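Local atomic coordinates of DNA polymerase III, beta subunit (Thermotoga maritima, PDB entry 1VPK), a protein that probably tethers DNA polymerases and other proteins to DNA and makes them processive, as a ring-shaped head-to-tail homodimer encircling the DNA. Residues Cys57-Leu61 / Phe127-Thr131; Leu22-Thr27 / Ile87-Lys92; Thr143-Glu147 / Leu217-Glu222; Val93-Thr99 / Ser111-Phe117. All blocks are in the same frame, centred on the assembly; numbering follows the deposited sequence. Where two conformers were deposited one is given.

Contact 1. Residues Cys57-Leu61 / Phe127-Thr131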
loop_
_atom_site.group_PDB
_atom_site.type_symbol
_atom_site.label_atom_id
_atom_site.label_comp_id
_atom_site.label_asym_id
_atom_site.label_seq_id
_atom_site.Cartn_x
_atom_site.Cartn_y
_atom_site.Cartn_z
ATOM N N CYS A 57 -26.729 -14.388 3.123
ATOM C CA CYS A 57 -25.888 -15.397 3.805
ATOM C C CYS A 57 -24.556 -15.656 3.092
ATOM O O CYS A 57 -24.419 -15.452 1.869
ATOM C CB CYS A 57 -26.624 -16.711 3.938
ATOM S SG CYS A 57 -28.242 -16.592 4.749
ATOM N N ALA A 58 -23.590 -16.129 3.858
ATOM C CA ALA A 58 -22.324 -16.608 3.277
ATOM C C ALA A 58 -21.828 -17.733 4.169
ATOM O O ALA A 58 -22.040 -17.709 5.400
ATOM C CB ALA A 58 -21.347 -15.525 3.268
ATOM N N THR A 59 -21.200 -18.730 3.561
ATOM C CA THR A 59 -20.542 -19.767 4.319
ATOM C C THR A 59 -19.412 -20.373 3.506
ATOM O O THR A 59 -19.468 -20.417 2.273
ATOM C CB THR A 59 -21.531 -20.867 4.725
ATOM O OG1 THR A 59 -20.896 -21.764 5.649
ATOM C CG2 THR A 59 -22.015 -21.711 3.504
ATOM N N ASP A 60 -18.444 -20.900 4.222
ATOM C CA ASP A 60 -17.467 -21.837 3.687
ATOM C C ASP A 60 -17.576 -23.208 4.319
ATOM O O ASP A 60 -16.660 -23.983 4.244
ATOM C CB ASP A 60 -16.066 -21.294 3.920
ATOM C CG ASP A 60 -15.712 -21.158 5.385
ATOM O OD1 ASP A 60 -16.432 -21.679 6.263
ATOM O OD2 ASP A 60 -14.682 -20.509 5.665
ATOM N N LEU A 61 -18.699 -23.516 4.931
ATOM C CA LEU A 61 -18.936 -24.791 5.616
ATOM C C LEU A 61 -18.288 -24.931 7.003
ATOM O O LEU A 61 -18.610 -25.869 7.756
ATOM C CB LEU A 61 -18.570 -26.011 4.740
ATOM C CG LEU A 61 -19.191 -26.110 3.320
ATOM C CD1 LEU A 61 -18.909 -27.449 2.767
ATOM C CD2 LEU A 61 -20.681 -25.877 3.360
ATOM N N PHE A 127 -26.689 -24.388 -1.805
ATOM C CA PHE A 127 -26.297 -23.538 -0.727
ATOM C C PHE A 127 -27.041 -23.972 0.557
ATOM O O PHE A 127 -28.262 -23.952 0.616
ATOM C CB PHE A 127 -26.586 -22.065 -1.033
ATOM C CG PHE A 127 -25.877 -21.145 -0.150
ATOM C CD1 PHE A 127 -26.322 -20.923 1.159
ATOM C CD2 PHE A 127 -24.757 -20.472 -0.588
ATOM C CE1 PHE A 127 -25.657 -20.063 1.994
ATOM C CE2 PHE A 127 -24.107 -19.619 0.240
ATOM C CZ PHE A 127 -24.554 -19.420 1.534
ATOM N N PRO A 128 -26.307 -24.354 1.569
ATOM C CA PRO A 128 -26.930 -24.939 2.754
ATOM C C PRO A 128 -27.645 -23.956 3.706
ATOM O O PRO A 128 -27.361 -22.761 3.723
ATOM C CB PRO A 128 -25.741 -25.530 3.459
ATOM C CG PRO A 128 -24.641 -24.563 3.153
ATOM C CD PRO A 128 -24.840 -24.254 1.717
ATOM N N GLU A 129 -28.569 -24.481 4.504
ATOM C CA GLU A 129 -29.178 -23.710 5.604
ATOM C C GLU A 129 -28.135 -23.431 6.683
ATOM O O GLU A 129 -27.385 -24.328 7.071
ATOM C CB GLU A 129 -30.357 -24.486 6.238
ATOM C CG GLU A 129 -31.637 -24.461 5.413
ATOM C CD GLU A 129 -32.223 -23.046 5.276
ATOM O OE1 GLU A 129 -31.824 -22.150 6.065
ATOM O OE2 GLU A 129 -33.078 -22.832 4.387
ATOM N N ILE A 130 -28.079 -22.187 7.162
ATOM C CA ILE A 130 -27.153 -21.821 8.227
ATOM C C ILE A 130 -27.953 -21.779 9.532
ATOM O O ILE A 130 -28.901 -20.996 9.671
ATOM C CB ILE A 130 -26.492 -20.497 7.937
ATOM C CG1 ILE A 130 -25.675 -20.620 6.626
ATOM C CG2 ILE A 130 -25.630 -20.047 9.148
ATOM C CD1 ILE A 130 -25.118 -19.330 6.210
ATOM N N THR A 131 -27.599 -22.639 10.472
ATOM C CA THR A 131 -28.334 -22.688 11.737
ATOM C C THR A 131 -27.431 -22.483 12.954
ATOM O O THR A 131 -26.238 -22.823 12.930
ATOM C CB THR A 131 -29.116 -23.991 11.927
ATOM O OG1 THR A 131 -28.206 -25.063 12.186
ATOM C CG2 THR A 131 -29.980 -24.315 10.691
#
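Cys57, in the last part of strand 53-59, points its CB into the loop 127-131, 4.0 Å from CE1 of Phe127 and 3.8 Å from CD1 of Ile130, so that one short side chain meets two larger ones. Ala58 turns its own CB away, yet its backbone still contributes: its CA lies 4.0 Å from Phe127 CZ at the ring edge, and its O is 3.6 Å from Ile130 CD1. This follows from the in-and-out geometry of a beta strand. Ala58 faces Leu33 in a loop, while Cys57 and Thr59 look out to the other face of this antiparallel sheet of the N-terminal domain. On that face packs the loop 127-131, on its way to the central domain's first strand, 137-142; it runs almost at right angles (93°, end to end) to 57-61. Thr59, in its t rotamer, sends CG2 to within 3.9 Å of both Phe127 CZ and Pro128 CG. Its polar end serves the turn to strand 63-68 instead: OG1 accepts a hydrogen bond from Leu61 N (2.9 Å), which makes an ST turn, and also bonds to the O of Thr63. Beyond the strand, Leu61 reaches back to place CD2 4.2 Å from Pro128 CG, at the exposed margin of a contact without hydrogen bonds between its segments.

Contact 2. Residues Leu22-Thr27 / Ile87-Lys92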
loop_
_atom_site.group_PDB
_atom_site.type_symbol
_atom_site.label_atom_id
_atom_site.label_comp_id
_atom_site.label_asym_id
_atom_site.label_seq_id
_atom_site.Cartn_x
_atom_site.Cartn_y
_atom_site.Cartn_z
ATOM N N LEU A 22 -27.617 -2.142 2.938
ATOM C CA LEU A 22 -27.171 -3.176 2.063
ATOM C C LEU A 22 -25.673 -3.323 2.136
ATOM O O LEU A 22 -25.163 -4.445 2.155
ATOM C CB LEU A 22 -27.608 -2.880 0.594
ATOM C CG LEU A 22 -27.338 -3.977 -0.425
ATOM C CD1 LEU A 22 -28.116 -5.265 -0.087
ATOM C CD2 LEU A 22 -27.680 -3.478 -1.859
ATOM N N LYS A 23 -24.960 -2.209 2.051
ATOM C CA LYS A 23 -23.500 -2.196 2.156
ATOM C C LYS A 23 -22.982 -2.838 3.461
ATOM O O LYS A 23 -22.063 -3.670 3.460
ATOM C CB LYS A 23 -23.023 -0.752 2.092
ATOM C CG LYS A 23 -21.512 -0.593 1.942
ATOM C CD LYS A 23 -21.146 0.879 1.568
ATOM C CE LYS A 23 -21.480 1.887 2.673
ATOM N NZ LYS A 23 -21.027 3.310 2.364
ATOM N N ASP A 24 -23.559 -2.408 4.579
ATOM C CA ASP A 24 -23.234 -2.935 5.919
ATOM C C ASP A 24 -23.449 -4.458 6.015
ATOM O O ASP A 24 -22.575 -5.192 6.480
ATOM C CB ASP A 24 -24.063 -2.187 6.973
ATOM C CG ASP A 24 -23.663 -0.716 7.104
ATOM O OD1 ASP A 24 -22.865 -0.217 6.263
ATOM O OD2 ASP A 24 -24.155 -0.054 8.053
ATOM N N LYS A 25 -24.592 -4.954 5.553
ATOM C CA LYS A 25 -24.863 -6.409 5.637
ATOM C C LYS A 25 -24.020 -7.286 4.698
ATOM O O LYS A 25 -23.602 -8.396 5.069
ATOM C CB LYS A 25 -26.376 -6.687 5.468
ATOM C CG LYS A 25 -27.205 -6.001 6.569
ATOM C CD LYS A 25 -27.021 -6.768 7.918
ATOM C CE LYS A 25 -27.475 -6.016 9.164
ATOM N NZ LYS A 25 -28.837 -5.489 9.241
ATOM N N ILE A 26 -23.756 -6.788 3.488
ATOM C CA ILE A 26 -22.831 -7.454 2.573
ATOM C C ILE A 26 -21.437 -7.524 3.189
ATOM O O ILE A 26 -20.810 -8.569 3.177
ATOM C CB ILE A 26 -22.820 -6.745 1.195
ATOM C CG1 ILE A 26 -24.155 -6.996 0.468
ATOM C CG2 ILE A 26 -21.590 -7.120 0.364
ATOM C CD1 ILE A 26 -24.338 -8.342 -0.006
ATOM N N THR A 27 -20.950 -6.387 3.690
ATOM C CA THR A 27 -19.634 -6.291 4.300
ATOM C C THR A 27 -19.497 -7.243 5.466
ATOM O O THR A 27 -18.482 -7.946 5.602
ATOM C CB THR A 27 -19.371 -4.831 4.776
ATOM O OG1 THR A 27 -19.398 -3.982 3.631
ATOM C CG2 THR A 27 -18.029 -4.670 5.406
ATOM N N ILE A 87 -20.270 -8.258 -6.082
ATOM C CA ILE A 87 -21.313 -7.668 -5.230
ATOM C C ILE A 87 -20.700 -6.806 -4.137
ATOM O O ILE A 87 -21.191 -5.716 -3.844
ATOM C CB ILE A 87 -22.220 -8.786 -4.623
ATOM C CG1 ILE A 87 -23.081 -9.426 -5.714
ATOM C CG2 ILE A 87 -23.090 -8.243 -3.521
ATOM C CD1 ILE A 87 -24.229 -8.561 -6.288
ATOM N N GLN A 88 -19.591 -7.271 -3.552
ATOM C CA GLN A 88 -18.857 -6.485 -2.599
ATOM C C GLN A 88 -18.349 -5.180 -3.209
ATOM O O GLN A 88 -18.539 -4.122 -2.625
ATOM C CB GLN A 88 -17.648 -7.265 -2.088
ATOM C CG GLN A 88 -17.962 -8.193 -0.966
ATOM C CD GLN A 88 -16.714 -8.881 -0.506
ATOM O OE1 GLN A 88 -15.987 -8.348 0.320
ATOM N NE2 GLN A 88 -16.418 -10.048 -1.078
ATOM N N LYS A 89 -17.673 -5.262 -4.350
ATOM C CA LYS A 89 -17.187 -4.057 -5.059
ATOM C C LYS A 89 -18.327 -3.111 -5.447
ATOM O O LYS A 89 -18.219 -1.891 -5.314
ATOM C CB LYS A 89 -16.356 -4.433 -6.282
ATOM C CG LYS A 89 -15.062 -5.154 -5.888
ATOM C CD LYS A 89 -14.123 -5.353 -7.061
ATOM C CE LYS A 89 -12.853 -6.103 -6.654
ATOM N NZ LYS A 89 -11.746 -5.848 -7.643
ATOM N N MET A 90 -19.430 -3.706 -5.890
ATOM C CA MET A 90 -20.543 -2.967 -6.380
ATOM C C MET A 90 -21.189 -2.117 -5.299
ATOM O O MET A 90 -21.483 -0.902 -5.529
ATOM C CB MET A 90 -21.595 -3.923 -6.881
ATOM C CG MET A 90 -22.824 -3.231 -7.205
ATOM S SD MET A 90 -24.230 -4.253 -7.293
ATOM C CE MET A 90 -24.528 -4.489 -5.560
ATOM N N VAL A 91 -21.449 -2.736 -4.137
ATOM C CA VAL A 91 -22.208 -2.034 -3.099
ATOM C C VAL A 91 -21.468 -0.854 -2.547
ATOM O O VAL A 91 -22.119 0.111 -2.103
ATOM C CB VAL A 91 -22.712 -2.908 -1.893
ATOM C CG1 VAL A 91 -23.522 -4.026 -2.420
ATOM C CG2 VAL A 91 -21.555 -3.389 -1.022
ATOM N N LYS A 92 -20.136 -0.940 -2.547
ATOM C CA LYS A 92 -19.284 0.155 -2.055
ATOM C C LYS A 92 -19.290 1.387 -2.951
ATOM O O LYS A 92 -18.858 2.449 -2.531
ATOM C CB LYS A 92 -17.846 -0.330 -1.758
ATOM C CG LYS A 92 -17.841 -1.389 -0.602
ATOM C CD LYS A 92 -16.449 -1.961 -0.264
ATOM C CE LYS A 92 -16.582 -3.434 0.196
ATOM N NZ LYS A 92 -15.437 -3.965 1.055
#
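Val91 and Ile26 carry most of this helix-to-helix contact, and Lys23 closes it at the solvent side. Val91 points straight at helix 19-29: its CG2 lies 4.0 Å from Ile26 CG2 and 4.1 Å from Lys23 CG, while its CG1 comes within 4.2 Å of Leu22 CD2. One beta-branched residue thus packs against three residues within about a turn. Ile26 repeats the logic in the reverse sense. Besides Val91 it touches the residues one turn earlier on helix 87-91, with CD1 3.7 Å from Ile87 CG2 and CG2 4.0 Å from Gln88 CG. Lys23 takes part through its aliphatic stem, CD standing 3.9 Å from Val91 O and 4.1 Å from Lys92 CA. Thr27, on the same flank, spends its hydroxyl on its own helix, OG1 donating to Lys23 O at 2.7 Å. No hydrogen bond links the segments. The axes pass 9.8 Å apart at 152°, close enough to antiparallel for the residue order to run in opposite directions. Beneath the pair, Phe45 and Ile56 of the sheet meet Ile26. An antiparallel helix pair backed by beta sheets is characteristic of each domain of the beta subunit family, whose helices line the central channel of the ring.

Contact 3. Residues Thr143-Glu147 / Leu217-Glu222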
loop_
_atom_site.group_PDB
_atom_site.type_symbol
_atom_site.label_atom_id
_atom_site.label_comp_id
_atom_site.label_asym_id
_atom_site.label_seq_id
_atom_site.Cartn_x
_atom_site.Cartn_y
_atom_site.Cartn_z
ATOM N N THR A 143 -19.149 -5.105 23.080
ATOM C CA THR A 143 -18.674 -5.278 21.729
ATOM C C THR A 143 -17.261 -4.746 21.547
ATOM O O THR A 143 -16.403 -5.451 21.034
ATOM C CB THR A 143 -19.640 -4.568 20.786
ATOM O OG1 THR A 143 -20.967 -5.002 21.106
ATOM C CG2 THR A 143 -19.353 -4.888 19.379
ATOM N N SER A 144 -17.041 -3.513 22.004
ATOM C CA SER A 144 -15.749 -2.824 21.927
ATOM C C SER A 144 -14.659 -3.566 22.711
ATOM O O SER A 144 -13.525 -3.648 22.274
ATOM C CB SER A 144 -15.874 -1.403 22.502
ATOM O OG SER A 144 -17.105 -0.797 22.102
ATOM N N LEU A 145 -15.006 -4.088 23.880
ATOM C CA LEU A 145 -14.054 -4.861 24.675
ATOM C C LEU A 145 -13.588 -6.108 23.945
ATOM O O LEU A 145 -12.409 -6.423 23.900
ATOM C CB LEU A 145 -14.719 -5.301 25.977
ATOM C CG LEU A 145 -13.803 -5.944 27.021
ATOM C CD1 LEU A 145 -12.790 -4.914 27.483
ATOM C CD2 LEU A 145 -14.635 -6.391 28.207
ATOM N N LEU A 146 -14.533 -6.858 23.408
ATOM C CA LEU A 146 -14.178 -8.089 22.702
ATOM C C LEU A 146 -13.365 -7.783 21.436
ATOM O O LEU A 146 -12.417 -8.476 21.145
ATOM C CB LEU A 146 -15.415 -8.891 22.366
ATOM C CG LEU A 146 -15.144 -10.238 21.677
ATOM C CD1 LEU A 146 -14.336 -11.166 22.563
ATOM C CD2 LEU A 146 -16.486 -10.873 21.256
ATOM N N GLU A 147 -13.726 -6.722 20.718
ATOM C CA GLU A 147 -12.957 -6.283 19.549
ATOM C C GLU A 147 -11.505 -6.052 19.880
ATOM O O GLU A 147 -10.620 -6.544 19.198
ATOM C CB GLU A 147 -13.517 -4.984 18.957
ATOM C CG GLU A 147 -12.974 -4.684 17.556
ATOM C CD GLU A 147 -11.724 -3.766 17.513
ATOM O OE1 GLU A 147 -11.423 -3.045 18.500
ATOM O OE2 GLU A 147 -11.041 -3.729 16.450
ATOM N N LEU A 217 -17.612 -7.492 14.571
ATOM C CA LEU A 217 -17.398 -6.521 15.655
ATOM C C LEU A 217 -17.065 -5.141 15.113
ATOM O O LEU A 217 -17.540 -4.127 15.647
ATOM C CB LEU A 217 -16.295 -7.006 16.589
ATOM C CG LEU A 217 -16.514 -8.335 17.300
ATOM C CD1 LEU A 217 -15.270 -8.784 18.020
ATOM C CD2 LEU A 217 -17.698 -8.296 18.275
ATOM N N ASP A 218 -16.241 -5.088 14.062
ATOM C CA ASP A 218 -15.888 -3.820 13.446
ATOM C C ASP A 218 -17.064 -3.215 12.725
ATOM O O ASP A 218 -17.018 -2.028 12.456
ATOM C CB ASP A 218 -14.669 -3.925 12.497
ATOM C CG ASP A 218 -13.342 -4.287 13.244
ATOM O OD1 ASP A 218 -13.211 -4.025 14.473
ATOM O OD2 ASP A 218 -12.422 -4.851 12.590
ATOM N N ASN A 219 -18.127 -3.980 12.457
ATOM C CA ASN A 219 -19.273 -3.463 11.715
ATOM C C ASN A 219 -20.606 -3.514 12.416
ATOM O O ASN A 219 -21.639 -3.401 11.781
ATOM C CB ASN A 219 -19.371 -4.172 10.350
ATOM C CG ASN A 219 -18.253 -3.808 9.461
ATOM O OD1 ASN A 219 -18.291 -2.795 8.810
ATOM N ND2 ASN A 219 -17.230 -4.597 9.459
ATOM N N THR A 220 -20.611 -3.662 13.727
ATOM C CA THR A 220 -21.848 -3.484 14.481
ATOM C C THR A 220 -21.775 -2.222 15.365
ATOM O O THR A 220 -20.735 -1.883 15.920
ATOM C CB THR A 220 -22.250 -4.746 15.304
ATOM O OG1 THR A 220 -23.482 -4.489 15.993
ATOM C CG2 THR A 220 -21.237 -5.088 16.311
ATOM N N THR A 221 -22.893 -1.535 15.480
ATOM C CA THR A 221 -22.969 -0.390 16.371
ATOM C C THR A 221 -23.609 -0.807 17.689
ATOM O O THR A 221 -23.818 0.031 18.558
ATOM C CB THR A 221 -23.759 0.777 15.732
ATOM O OG1 THR A 221 -25.157 0.453 15.679
ATOM C CG2 THR A 221 -23.243 1.058 14.298
ATOM N N GLU A 222 -23.915 -2.091 17.860
ATOM C CA GLU A 222 -24.612 -2.464 19.062
ATOM C C GLU A 222 -23.665 -2.674 20.259
ATOM O O GLU A 222 -22.547 -3.149 20.095
ATOM C CB GLU A 222 -25.577 -3.615 18.813
ATOM C CG GLU A 222 -25.061 -5.013 18.999
ATOM C CD GLU A 222 -26.205 -6.021 18.928
ATOM O OE1 GLU A 222 -27.116 -5.773 18.083
ATOM O OE2 GLU A 222 -26.198 -7.027 19.705
#
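Side-chain conformation decides what each residue can do where the two helices of the central domain meet, 143-153 at its start and 207-218 at its end. Thr143, in the m rotamer, splits its duties: OG1 donates a short hydrogen bond to Glu222 O (2.6 Å), while CG2 turns to the apolar side, 3.9 Å from Leu217 CD2 and 3.6 Å from Thr220 CG2. Leu217 adopts the mt conformation and spreads its two methyls along the helix, CD2 to Thr143 and CD1 to Leu146 CG (3.9 Å) and Glu147 N (3.7 Å). Leu146 (tp) lies sideways to the contact and also rests on Ile225 of strand 224-229. Thr220 is t, which offers its methyl to Thr143 and leaves OG1 to accept from Glu222 N at 3.1 Å, an ST turn. This turn leads directly into Glu222, whose O is the acceptor for Thr143. The acidic end of Glu222 goes elsewhere, to the backbone N of Asn239. Glu147 is less relaxed: with chi2 at -94°, between wells, it brings OE2 to 3.0 Å from Asp218 OD1, two acceptors of like charge with no hydrogen bond between them. Attraction here therefore comes from the leucine and threonine packing and the single threonine bond, against an unfavourable acidic pair.

Contact 4. Residues Val93-Thr99 / Ser111-Phe117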
loop_
_atom_site.group_PDB
_atom_site.type_symbol
_atom_site.label_atom_id
_atom_site.label_comp_id
_atom_site.label_asym_id
_atom_site.label_seq_id
_atom_site.Cartn_x
_atom_site.Cartn_y
_atom_site.Cartn_z
ATOM N N VAL A 93 -19.805 1.268 -4.173
ATOM C CA VAL A 93 -19.876 2.420 -5.082
ATOM C C VAL A 93 -21.291 2.860 -5.513
ATOM O O VAL A 93 -21.416 3.796 -6.302
ATOM C CB VAL A 93 -18.987 2.181 -6.363
ATOM C CG1 VAL A 93 -17.510 1.944 -5.970
ATOM C CG2 VAL A 93 -19.502 1.006 -7.174
ATOM N N LEU A 94 -22.347 2.202 -5.034
ATOM C CA LEU A 94 -23.705 2.656 -5.340
ATOM C C LEU A 94 -23.797 4.115 -4.862
ATOM O O LEU A 94 -23.385 4.403 -3.771
ATOM C CB LEU A 94 -24.755 1.777 -4.646
ATOM C CG LEU A 94 -24.741 0.308 -5.153
ATOM C CD1 LEU A 94 -25.696 -0.545 -4.345
ATOM C CD2 LEU A 94 -25.057 0.216 -6.656
ATOM N N PRO A 95 -24.243 5.024 -5.723
ATOM C CA PRO A 95 -24.132 6.435 -5.429
ATOM C C PRO A 95 -25.255 7.093 -4.620
ATOM O O PRO A 95 -25.041 8.213 -4.135
ATOM C CB PRO A 95 -24.144 7.048 -6.813
ATOM C CG PRO A 95 -24.982 6.159 -7.583
ATOM C CD PRO A 95 -24.797 4.807 -7.060
ATOM N N ASP A 96 -26.427 6.446 -4.509
ATOM C CA ASP A 96 -27.625 7.093 -3.913
ATOM C C ASP A 96 -27.964 6.509 -2.521
ATOM O O ASP A 96 -27.529 5.425 -2.199
ATOM C CB ASP A 96 -28.800 6.900 -4.862
ATOM C CG ASP A 96 -29.946 7.837 -4.599
ATOM O OD1 ASP A 96 -30.097 8.801 -5.410
ATOM O OD2 ASP A 96 -30.740 7.593 -3.639
ATOM N N GLU A 97 -28.703 7.281 -1.699
ATOM C CA GLU A 97 -29.148 6.858 -0.340
ATOM C C GLU A 97 -30.001 5.580 -0.391
ATOM O O GLU A 97 -30.002 4.788 0.563
ATOM C CB GLU A 97 -29.995 7.956 0.330
ATOM C CG GLU A 97 -29.178 8.999 1.023
ATOM C CD GLU A 97 -30.023 10.047 1.684
ATOM O OE1 GLU A 97 -31.105 9.709 2.303
ATOM O OE2 GLU A 97 -29.616 11.256 1.641
ATOM N N ILE A 98 -30.719 5.360 -1.517
ATOM C CA ILE A 98 -31.612 4.221 -1.705
ATOM C C ILE A 98 -31.160 3.355 -2.860
ATOM O O ILE A 98 -30.628 3.834 -3.892
ATOM C CB ILE A 98 -33.058 4.687 -1.990
ATOM C CG1 ILE A 98 -33.556 5.680 -0.936
ATOM C CG2 ILE A 98 -34.015 3.502 -2.136
ATOM C CD1 ILE A 98 -33.414 5.204 0.448
ATOM N N THR A 99 -31.356 2.052 -2.668
ATOM C CA THR A 99 -31.051 1.024 -3.643
ATOM C C THR A 99 -32.281 0.153 -3.830
ATOM O O THR A 99 -32.985 -0.151 -2.860
ATOM C CB THR A 99 -29.875 0.136 -3.225
ATOM O OG1 THR A 99 -28.651 0.892 -3.253
ATOM C CG2 THR A 99 -29.729 -1.030 -4.187
ATOM N N SER A 111 -30.378 -1.104 -8.702
ATOM C CA SER A 111 -30.594 0.252 -9.173
ATOM C C SER A 111 -30.436 1.222 -8.033
ATOM O O SER A 111 -31.135 1.144 -6.983
ATOM C CB SER A 111 -32.005 0.416 -9.718
ATOM O OG SER A 111 -32.252 -0.594 -10.661
ATOM N N SER A 112 -29.567 2.182 -8.263
ATOM C CA SER A 112 -29.328 3.187 -7.277
ATOM C C SER A 112 -28.975 4.479 -7.957
ATOM O O SER A 112 -27.919 4.615 -8.544
ATOM C CB SER A 112 -28.191 2.755 -6.378
ATOM O OG SER A 112 -28.047 3.740 -5.399
ATOM N N GLY A 113 -29.861 5.442 -7.868
ATOM C CA GLY A 113 -29.591 6.714 -8.476
ATOM C C GLY A 113 -29.377 6.604 -9.960
ATOM O O GLY A 113 -30.230 6.086 -10.662
ATOM N N SER A 114 -28.211 7.094 -10.389
ATOM C CA SER A 114 -27.727 7.093 -11.759
ATOM C C SER A 114 -27.299 5.713 -12.320
ATOM O O SER A 114 -27.136 5.568 -13.530
ATOM C CB SER A 114 -26.466 8.020 -11.841
ATOM O OG SER A 114 -25.361 7.529 -11.018
ATOM N N THR A 115 -27.108 4.738 -11.448
ATOM C CA THR A 115 -26.438 3.483 -11.803
ATOM C C THR A 115 -27.406 2.302 -11.825
ATOM O O THR A 115 -28.283 2.200 -10.959
ATOM C CB THR A 115 -25.342 3.192 -10.773
ATOM O OG1 THR A 115 -24.675 4.416 -10.456
ATOM C CG2 THR A 115 -24.350 2.170 -11.293
ATOM N N VAL A 116 -27.206 1.390 -12.770
ATOM C CA VAL A 116 -27.893 0.110 -12.769
ATOM C C VAL A 116 -26.840 -0.976 -13.113
ATOM O O VAL A 116 -26.133 -0.896 -14.119
ATOM C CB VAL A 116 -29.105 0.078 -13.757
ATOM C CG1 VAL A 116 -29.842 -1.273 -13.678
ATOM C CG2 VAL A 116 -30.062 1.185 -13.468
ATOM N N PHE A 117 -26.698 -1.904 -12.175
ATOM C CA PHE A 117 -25.925 -3.118 -12.306
ATOM C C PHE A 117 -26.915 -4.263 -12.603
ATOM O O PHE A 117 -27.995 -4.307 -12.027
ATOM C CB PHE A 117 -25.165 -3.421 -11.028
ATOM C CG PHE A 117 -23.920 -2.573 -10.799
ATOM C CD1 PHE A 117 -22.685 -2.967 -11.284
ATOM C CD2 PHE A 117 -23.987 -1.405 -10.014
ATOM C CE1 PHE A 117 -21.536 -2.220 -11.049
ATOM C CE2 PHE A 117 -22.831 -0.651 -9.765
ATOM C CZ PHE A 117 -21.610 -1.065 -10.264
HETATM O O HOH W 1 -32.039 5.139 -6.081
#
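This is a polar, backbone-directed contact at the edge of an antiparallel sheet of the N-terminal domain, beside the subunit interface, where the loop entering strand 98-104 meets the turn between strands 107-112 and 115-120. Ser112 is the hub: in its t rotamer, OG accepts from Asp96 N (3.3 Å) and donates to Ile98 O (3.0 Å), so one hydroxyl ties down both sides of the bend. The bend is stiffened internally by an Asx turn, Ile98 N donating to Asp96 OD2 at 3.1 Å. A water accepts a hydrogen bond from Gly113 N (2.8 Å) and donates one to Ile98 O (2.9 Å), bridging the segments. The hairpin itself is a classic two-residue one: Ser112 to Thr115 form a type II' turn, closed by Ser112 N to Thr115 O and Thr115 N to Ser112 O, both 3.0 Å. Gly113 holds its first corner with phi 60° and psi -124°, and a CB there would lie only 3.0 Å from Asp96 CB. Farther in, Thr99 CA makes a CH...O contact with Ser111 O (3.3 Å), and Leu94 CD2 packs 3.9 Å from Phe117 CD2. Pro95 CG sits 3.4 Å from Thr115 OG1, and Pro95 packs on Arg280 of the second subunit. Thr115, Val116 and Phe117 pair with an antiparallel strand of that subunit, extending the sheet across the interface, while Ser114 and Thr115 both bond to its Asp315.

The principle is that chemistry follows position. All four contacts are partly buried, but the centre of contact 4 lies about 32 Å from the centre of the chain, that of contact 3 about 13 Å. Contacts 1 and 2 bind apolar groups to opposite faces of one sheet without a hydrogen bond between their segments. Contact 3 adds a single direct one, and contact 4, at the subunit boundary, relies on hydroxyl, backbone and water. Contact 2 is the meeting point: Met90 CG reaches Phe117 CD2 of contact 4 at 3.5 Å, and Thr27 CG2 lies 3.9 Å from Asn219 OD1 of contact 3, so that helix 19-29 of the N-terminal domain meets the loop after helix 207-218 of the central domain. Contact 1 touches none.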